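Local coordinates for sulfur oxidation protein SOXB (Thermus thermophilus, PDB 2WDD) that probably hydrolyses the sulfur-sulfur bond of cysteine S-thiosulfonate in the Sox sulfur-oxidation pathway, using a two-manganese centre of the 5'-nucleotidase family, at residues A[74-77]-A[82-85]; A[40-45]-A[347-352]; A[264-269]-A[289-294]. One frame throughout, in Å; residues are numbered along the deposited sequence. Where two conformers were deposited one is given.

Contact 1 of 3, residues A[74-77]-A[82-85]; sequences YGVE and LAYL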
loop_
_atom_site.group_PDB
_atom_site.type_symbol
_atom_site.label_atom_id
_atom_site.label_comp_id
_atom_site.label_asym_id
_atom_site.label_seq_id
_atom_site.Cartn_x
_atom_site.Cartn_y
_atom_site.Cartn_z
ATOM N N TYR A 74 20.942 2.089 -2.563
ATOM C CA TYR A 74 20.725 2.034 -4.000
ATOM C C TYR A 74 21.625 2.971 -4.804
ATOM O O TYR A 74 21.508 3.040 -6.021
ATOM C CB TYR A 74 19.248 2.305 -4.305
ATOM C CG TYR A 74 18.365 1.173 -3.843
ATOM C CD1 TYR A 74 18.401 -0.062 -4.492
ATOM C CD2 TYR A 74 17.536 1.306 -2.739
ATOM C CE1 TYR A 74 17.616 -1.111 -4.076
ATOM C CE2 TYR A 74 16.756 0.247 -2.295
ATOM C CZ TYR A 74 16.802 -0.962 -2.973
ATOM O OH TYR A 74 16.019 -2.012 -2.549
ATOM N N GLY A 75 22.503 3.708 -4.130
ATOM C CA GLY A 75 23.386 4.614 -4.844
ATOM C C GLY A 75 22.654 5.750 -5.529
ATOM O O GLY A 75 23.057 6.215 -6.600
ATOM N N VAL A 76 21.571 6.201 -4.910
ATOM C CA VAL A 76 20.770 7.298 -5.444
ATOM C C VAL A 76 21.245 8.615 -4.870
ATOM O O VAL A 76 21.377 8.768 -3.648
ATOM C CB VAL A 76 19.282 7.047 -5.171
ATOM C CG1 VAL A 76 18.422 8.232 -5.649
ATOM C CG2 VAL A 76 18.863 5.771 -5.869
ATOM N N GLU A 77 21.527 9.560 -5.760
ATOM C CA GLU A 77 22.010 10.857 -5.330
ATOM C C GLU A 77 20.914 11.695 -4.686
ATOM O O GLU A 77 19.764 11.717 -5.140
ATOM C CB GLU A 77 22.664 11.610 -6.489
ATOM C CG GLU A 77 23.932 10.948 -7.005
ATOM C CD GLU A 77 25.043 11.939 -7.279
ATOM O OE1 GLU A 77 24.842 12.830 -8.130
ATOM O OE2 GLU A 77 26.118 11.825 -6.652
ATOM N N LEU A 82 14.511 10.564 -8.358
ATOM C CA LEU A 82 14.386 9.252 -7.720
ATOM C C LEU A 82 14.479 9.388 -6.200
ATOM O O LEU A 82 13.752 8.708 -5.476
ATOM C CB LEU A 82 15.430 8.260 -8.238
ATOM C CG LEU A 82 15.283 6.831 -7.700
ATOM C CD1 LEU A 82 13.851 6.337 -7.848
ATOM C CD2 LEU A 82 16.256 5.890 -8.427
ATOM N N ALA A 83 15.361 10.263 -5.713
ATOM C CA ALA A 83 15.489 10.467 -4.272
ATOM C C ALA A 83 14.165 10.980 -3.698
ATOM O O ALA A 83 13.743 10.577 -2.615
ATOM C CB ALA A 83 16.623 11.448 -3.960
ATOM N N TYR A 84 13.511 11.861 -4.444
ATOM C CA TYR A 84 12.209 12.416 -4.048
ATOM C C TYR A 84 11.177 11.293 -3.851
ATOM O O TYR A 84 10.417 11.304 -2.883
ATOM C CB TYR A 84 11.739 13.394 -5.134
ATOM C CG TYR A 84 10.289 13.833 -5.067
ATOM C CD1 TYR A 84 9.696 14.217 -3.865
ATOM C CD2 TYR A 84 9.533 13.939 -6.228
ATOM C CE1 TYR A 84 8.370 14.671 -3.822
ATOM C CE2 TYR A 84 8.217 14.350 -6.193
ATOM C CZ TYR A 84 7.636 14.735 -4.998
ATOM O OH TYR A 84 6.316 15.179 -4.979
ATOM N N LEU A 85 11.159 10.322 -4.754
ATOM C CA LEU A 85 10.220 9.207 -4.628
ATOM C C LEU A 85 10.612 8.253 -3.496
ATOM O O LEU A 85 9.770 7.706 -2.780
ATOM C CB LEU A 85 10.207 8.389 -5.925
ATOM C CG LEU A 85 9.160 8.780 -6.978
ATOM C CD1 LEU A 85 9.319 10.219 -7.428
ATOM C CD2 LEU A 85 9.236 7.819 -8.166
#
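V76 lays its two methyl groups over the start of helix 81-86, overlapping L82 and A83. CG2 meets the end of L82 at CD2, 3.7 Å away, while CG1 rests 3.7 Å from the backbone N of A83, touches the A83 methyl and also lies against the inner part of L82, 4.0 Å from its CB. CG1 stands anti to the valine's backbone N (chi1 177°), which places it over the A83 nitrogen; the leucine side chain crosses the valine at about a right angle. Beyond it, the carbonyl O of E77 comes within 3.4 Å of CB of A83, a plain van der Waals contact. The chain reaches this position after a Schellman motif, in which G75, at positive phi, ends helix 67-74 and turns the backbone toward the next helix. OG1 of T80 takes part in hydrogen bonds with E77 O and A83 N. With both branches cut back to an alanine here, CD2 of L82 would probably lose its partner and a gap would open above the A83 nitrogen. The direct touch between the segments is apolar and non-directional, which implies that the polar tie runs instead through the T80 hydroxyl between them.

Contact 2 of 3, residues A[40-45]-A[347-352]; sequences QAFPHY and AFLKAQ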
loop_
_atom_site.group_PDB
_atom_site.type_symbol
_atom_site.label_atom_id
_atom_site.label_comp_id
_atom_site.label_asym_id
_atom_site.label_seq_id
_atom_site.Cartn_x
_atom_site.Cartn_y
_atom_site.Cartn_z
ATOM N N GLN A 40 -6.051 6.144 -6.654
ATOM C CA GLN A 40 -5.604 7.532 -6.703
ATOM C C GLN A 40 -5.652 8.106 -8.103
ATOM O O GLN A 40 -4.749 7.914 -8.913
ATOM C CB GLN A 40 -4.244 7.683 -6.033
ATOM C CG GLN A 40 -4.309 7.357 -4.534
ATOM C CD GLN A 40 -5.268 8.287 -3.814
ATOM O OE1 GLN A 40 -5.054 9.499 -3.791
ATOM N NE2 GLN A 40 -6.369 7.734 -3.290
ATOM N N ALA A 41 -6.749 8.796 -8.385
ATOM C CA ALA A 41 -7.015 9.287 -9.727
ATOM C C ALA A 41 -6.261 10.533 -10.147
ATOM O O ALA A 41 -6.064 10.779 -11.344
ATOM C CB ALA A 41 -8.511 9.498 -9.898
ATOM N N PHE A 42 -5.840 11.319 -9.169
ATOM C CA PHE A 42 -5.213 12.591 -9.455
ATOM C C PHE A 42 -3.811 12.729 -8.924
ATOM O O PHE A 42 -3.450 12.104 -7.927
ATOM C CB PHE A 42 -6.077 13.700 -8.859
ATOM C CG PHE A 42 -7.488 13.684 -9.366
ATOM C CD1 PHE A 42 -8.517 13.156 -8.598
ATOM C CD2 PHE A 42 -7.755 14.059 -10.673
ATOM C CE1 PHE A 42 -9.807 13.090 -9.100
ATOM C CE2 PHE A 42 -9.048 13.998 -11.178
ATOM C CZ PHE A 42 -10.068 13.514 -10.393
ATOM N N PRO A 43 -3.019 13.616 -9.549
ATOM C CA PRO A 43 -1.671 13.876 -9.046
ATOM C C PRO A 43 -1.797 14.290 -7.582
ATOM O O PRO A 43 -2.723 15.017 -7.202
ATOM C CB PRO A 43 -1.223 15.083 -9.870
ATOM C CG PRO A 43 -1.970 14.943 -11.166
ATOM C CD PRO A 43 -3.315 14.383 -10.779
ATOM N N HIS A 44 -0.903 13.783 -6.746
ATOM C CA HIS A 44 -0.938 14.095 -5.327
ATOM C C HIS A 44 0.467 13.912 -4.766
ATOM O O HIS A 44 1.413 13.702 -5.528
ATOM C CB HIS A 44 -1.973 13.211 -4.595
ATOM C CG HIS A 44 -1.637 11.752 -4.575
ATOM N ND1 HIS A 44 -1.490 11.043 -3.401
ATOM C CD2 HIS A 44 -1.435 10.865 -5.577
ATOM C CE1 HIS A 44 -1.192 9.786 -3.681
ATOM N NE2 HIS A 44 -1.122 9.657 -4.995
ATOM N N TYR A 45 0.620 13.968 -3.453
ATOM C CA TYR A 45 1.943 13.779 -2.871
ATOM C C TYR A 45 1.915 12.540 -2.015
ATOM O O TYR A 45 0.899 12.234 -1.407
ATOM C CB TYR A 45 2.346 15.001 -2.062
ATOM C CG TYR A 45 2.343 16.256 -2.896
ATOM C CD1 TYR A 45 3.454 16.613 -3.658
ATOM C CD2 TYR A 45 1.200 17.044 -2.983
ATOM C CE1 TYR A 45 3.436 17.756 -4.455
ATOM C CE2 TYR A 45 1.175 18.189 -3.776
ATOM C CZ TYR A 45 2.304 18.549 -4.484
ATOM O OH TYR A 45 2.276 19.682 -5.273
ATOM N N ALA A 347 -10.330 13.486 -19.931
ATOM C CA ALA A 347 -11.734 13.679 -20.280
ATOM C C ALA A 347 -12.631 12.723 -19.503
ATOM O O ALA A 347 -13.695 13.111 -19.015
ATOM C CB ALA A 347 -11.936 13.496 -21.789
ATOM N N PHE A 348 -12.190 11.474 -19.382
ATOM C CA PHE A 348 -12.946 10.462 -18.661
ATOM C C PHE A 348 -13.132 10.861 -17.200
ATOM O O PHE A 348 -14.225 10.759 -16.656
ATOM C CB PHE A 348 -12.247 9.106 -18.757
ATOM C CG PHE A 348 -12.831 8.054 -17.855
ATOM C CD1 PHE A 348 -14.050 7.465 -18.151
ATOM C CD2 PHE A 348 -12.149 7.636 -16.720
ATOM C CE1 PHE A 348 -14.589 6.484 -17.317
ATOM C CE2 PHE A 348 -12.679 6.652 -15.892
ATOM C CZ PHE A 348 -13.893 6.077 -16.192
ATOM N N LEU A 349 -12.053 11.300 -16.560
ATOM C CA LEU A 349 -12.128 11.715 -15.163
ATOM C C LEU A 349 -13.047 12.923 -15.012
ATOM O O LEU A 349 -13.803 13.021 -14.046
ATOM C CB LEU A 349 -10.731 12.040 -14.629
ATOM C CG LEU A 349 -9.811 10.828 -14.459
ATOM C CD1 LEU A 349 -8.400 11.288 -14.118
ATOM C CD2 LEU A 349 -10.349 9.870 -13.395
ATOM N N LYS A 350 -12.994 13.833 -15.981
ATOM C CA LYS A 350 -13.861 15.010 -15.962
ATOM C C LYS A 350 -15.322 14.582 -16.045
ATOM O O LYS A 350 -16.172 15.089 -15.321
ATOM C CB LYS A 350 -13.531 15.942 -17.132
ATOM C CG LYS A 350 -14.399 17.190 -17.199
ATOM C CD LYS A 350 -13.964 18.103 -18.338
ATOM C CE LYS A 350 -13.999 19.567 -17.923
ATOM N NZ LYS A 350 -13.371 20.451 -18.945
ATOM N N ALA A 351 -15.610 13.639 -16.931
ATOM C CA ALA A 351 -16.977 13.159 -17.090
ATOM C C ALA A 351 -17.473 12.485 -15.813
ATOM O O ALA A 351 -18.593 12.723 -15.367
ATOM C CB ALA A 351 -17.069 12.203 -18.277
ATOM N N GLN A 352 -16.625 11.649 -15.221
ATOM C CA GLN A 352 -16.986 10.915 -14.010
ATOM C C GLN A 352 -17.187 11.768 -12.762
ATOM O O GLN A 352 -18.039 11.461 -11.926
ATOM C CB GLN A 352 -15.921 9.860 -13.707
ATOM C CG GLN A 352 -15.848 8.752 -14.716
ATOM C CD GLN A 352 -17.016 7.805 -14.593
ATOM O OE1 GLN A 352 -17.327 7.318 -13.504
ATOM N NE2 GLN A 352 -17.698 7.569 -15.704
#
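L349 carries the helix side of this contact, its forked end reaching from helix 343-353 to both A41 and F42. The closer side belongs to A41: CD1 of the leucine sits 3.7 Å from the A41 carbonyl O, and CD2 lies 4.0 Å from the A41 CB. CG of L349 stands anti to its own carbonyl carbon (chi1 -70°), and from there the two methyls straddle the alanine, one at its oxygen and one at its methyl. L139 of helix 138-143 packs on A41 and L349 alike, and the pair is buried. The loop 40-45 follows the first strand of the metallophosphoesterase-like domain, just beyond the manganese ligand H38, and here it meets a helix that lies some three hundred residues further along the chain. F42 is looser toward the leucine, partly exposed and meeting it in a single approach. Ring and leucine run antiparallel alongside each other, CE2 of F42 coming obliquely to CD1 of L349 at 4.1 Å, while the A41 methyl lies 3.8 Å above one ring face, toward the rim. The phenylalanine also packs on D419 of helix 418-425 and makes an edge-to-face contact with F361. K350 leaves the helix pointing away from the loop and is exposed.

Contact 3 of 3, residues A[264-269]-A[289-294]; sequences NGMQLD and DLTPRP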
loop_
_atom_site.group_PDB
_atom_site.type_symbol
_atom_site.label_atom_id
_atom_site.label_comp_id
_atom_site.label_asym_id
_atom_site.label_seq_id
_atom_site.Cartn_x
_atom_site.Cartn_y
_atom_site.Cartn_z
ATOM N N ASN A 264 1.499 -10.804 -1.966
ATOM C CA ASN A 264 1.766 -11.460 -0.685
ATOM C C ASN A 264 2.376 -10.509 0.338
ATOM O O ASN A 264 2.275 -10.758 1.539
ATOM C CB ASN A 264 2.802 -12.594 -0.841
ATOM C CG ASN A 264 2.244 -13.847 -1.492
ATOM O OD1 ASN A 264 1.133 -14.275 -1.208
ATOM N ND2 ASN A 264 3.083 -14.507 -2.293
ATOM N N GLY A 265 3.141 -9.525 -0.150
ATOM C CA GLY A 265 3.970 -8.644 0.664
ATOM C C GLY A 265 5.412 -9.038 0.348
ATOM O O GLY A 265 5.703 -10.228 0.200
ATOM N N MET A 266 6.314 -8.069 0.227
ATOM C CA MET A 266 7.678 -8.392 -0.176
ATOM C C MET A 266 8.476 -9.356 0.688
ATOM O O MET A 266 9.273 -10.123 0.155
ATOM C CB MET A 266 8.483 -7.139 -0.506
ATOM C CG MET A 266 9.689 -7.436 -1.380
ATOM S SD MET A 266 10.470 -5.928 -1.990
ATOM C CE MET A 266 11.142 -5.206 -0.504
ATOM N N GLN A 267 8.300 -9.312 2.007
ATOM C CA GLN A 267 9.065 -10.204 2.873
ATOM C C GLN A 267 8.571 -11.630 2.705
ATOM O O GLN A 267 9.365 -12.576 2.681
ATOM C CB GLN A 267 8.962 -9.770 4.334
ATOM C CG GLN A 267 9.447 -8.334 4.568
ATOM C CD GLN A 267 10.846 -8.105 4.019
ATOM O OE1 GLN A 267 11.775 -8.849 4.336
ATOM N NE2 GLN A 267 11.006 -7.066 3.200
ATOM N N LEU A 268 7.263 -11.790 2.550
ATOM C CA LEU A 268 6.719 -13.118 2.307
ATOM C C LEU A 268 7.195 -13.618 0.936
ATOM O O LEU A 268 7.561 -14.779 0.778
ATOM C CB LEU A 268 5.199 -13.104 2.409
ATOM C CG LEU A 268 4.490 -14.432 2.156
ATOM C CD1 LEU A 268 5.124 -15.571 2.977
ATOM C CD2 LEU A 268 3.004 -14.276 2.488
ATOM N N ASP A 269 7.228 -12.729 -0.052
ATOM C CA ASP A 269 7.736 -13.114 -1.357
ATOM C C ASP A 269 9.188 -13.581 -1.234
ATOM O O ASP A 269 9.591 -14.535 -1.906
ATOM C CB ASP A 269 7.674 -11.937 -2.325
ATOM C CG ASP A 269 6.269 -11.665 -2.831
ATOM O OD1 ASP A 269 5.449 -12.612 -2.863
ATOM O OD2 ASP A 269 6.020 -10.517 -3.268
ATOM N N ASP A 289 6.649 -1.038 -1.279
ATOM C CA ASP A 289 8.095 -0.813 -1.321
ATOM C C ASP A 289 8.589 -0.237 -2.644
ATOM O O ASP A 289 7.878 -0.262 -3.661
ATOM C CB ASP A 289 8.810 -2.140 -1.053
ATOM C CG ASP A 289 8.670 -2.592 0.391
ATOM O OD1 ASP A 289 9.009 -1.788 1.282
ATOM O OD2 ASP A 289 8.245 -3.738 0.644
ATOM N N LEU A 290 9.836 0.247 -2.625
ATOM C CA LEU A 290 10.523 0.731 -3.826
ATOM C C LEU A 290 11.873 0.021 -3.913
ATOM O O LEU A 290 12.599 -0.052 -2.917
ATOM C CB LEU A 290 10.754 2.251 -3.774
ATOM C CG LEU A 290 9.572 3.096 -4.265
ATOM C CD1 LEU A 290 9.643 4.500 -3.682
ATOM C CD2 LEU A 290 9.529 3.131 -5.797
ATOM N N THR A 291 12.184 -0.526 -5.089
ATOM C CA THR A 291 13.456 -1.224 -5.306
ATOM C C THR A 291 14.097 -0.741 -6.617
ATOM O O THR A 291 13.886 -1.334 -7.676
ATOM C CB THR A 291 13.265 -2.752 -5.362
ATOM O OG1 THR A 291 12.290 -3.077 -6.360
ATOM C CG2 THR A 291 12.815 -3.284 -4.019
ATOM N N PRO A 292 14.891 0.339 -6.560
ATOM C CA PRO A 292 15.541 0.878 -7.760
ATOM C C PRO A 292 16.430 -0.140 -8.466
ATOM O O PRO A 292 16.623 -0.063 -9.682
ATOM C CB PRO A 292 16.351 2.045 -7.213
ATOM C CG PRO A 292 15.506 2.534 -6.044
ATOM C CD PRO A 292 15.030 1.241 -5.404
ATOM N N ARG A 293 16.914 -1.117 -7.701
ATOM C CA ARG A 293 17.705 -2.224 -8.230
ATOM C C ARG A 293 16.995 -3.456 -7.677
ATOM O O ARG A 293 16.509 -3.429 -6.541
ATOM C CB ARG A 293 19.137 -2.164 -7.695
ATOM C CG ARG A 293 19.893 -0.913 -8.096
ATOM C CD ARG A 293 21.367 -1.030 -7.732
ATOM N NE ARG A 293 22.062 0.253 -7.816
ATOM C CZ ARG A 293 22.609 0.739 -8.925
ATOM N NH1 ARG A 293 22.529 0.059 -10.061
ATOM N NH2 ARG A 293 23.236 1.909 -8.901
ATOM N N PRO A 294 16.908 -4.541 -8.466
ATOM C CA PRO A 294 16.191 -5.733 -7.995
ATOM C C PRO A 294 16.893 -6.398 -6.816
ATOM O O PRO A 294 18.121 -6.324 -6.667
ATOM C CB PRO A 294 16.183 -6.650 -9.222
ATOM C CG PRO A 294 17.452 -6.255 -9.969
ATOM C CD PRO A 294 17.558 -4.759 -9.776
HETATM O O HOH W 1 8.661 -5.407 2.866
#
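Close behind the metal-binding histidines of the calcineurin-like metallophosphoesterase fold, the first turn of helix 266-273 packs against the loop that follows the manganese ligands H286 and H288. M266 carries the contact. Its CG is anti to the backbone N (chi1 -159°) and the chain runs extended to SD before bending at the last torsion, which brings CE within 3.4 Å of OD2 of D289. That oxygen lies beside the thioether chain, 3.6 Å from CB of M266, the two side chains crossing obliquely. SD of M266 and CG2 of T291 meet tip to tip at 4.1 Å, while OG1 of T291 is held by the backbone N of A304. The carboxylate is not left to apolar neighbours: OD2 of D289 is hydrogen-bonded to OG1 of T287, and it accepts a bond from a water at 2.8 Å, which in turn accepts one from NE2 of Q267, an amide nitrogen also bonded to P62 O. The hydroxyl of T287 is also bonded to the backbone N of M266, tying the GHTH loop to the first helical residue, just after the N-cap G265. From just before the helix, ND2 of N264 donates to OD1 of D269, also bonded to S262 OG, with an N-H...O angle of 157°, the acceptor lying near the amide plane. The GHTH motif of the metallophosphoesterases supplies H286 and H288 with T287 between them, and the loop just after it is packed here on the helix following H263.

In the fold
Contacts 2 and 3 each lie near ligands of the metal centre, whereas contact 1 lies away from the annotated sites, the L82 side chain being about 9 Å from a bound tertiary-butyl alcohol. In contact 3 the D289 side chain is about 10 Å from a manganese ion and about 6 Å from that of H288. Contact 2 follows the ligand H38, whose side chain is about 10 Å from that of A41. Contacts 1 and 3, their centres 16 Å apart, adjoin directly: CD2 of Y74 packs 3.7 Å from CD of P292. Contact 2 reaches contact 1 through Y45 CD1, 3.5 Å from OH of Y84, although their centres are 27 Å apart. Contacts 2 and 3 do not touch, their nearest atoms being about 11 Å apart.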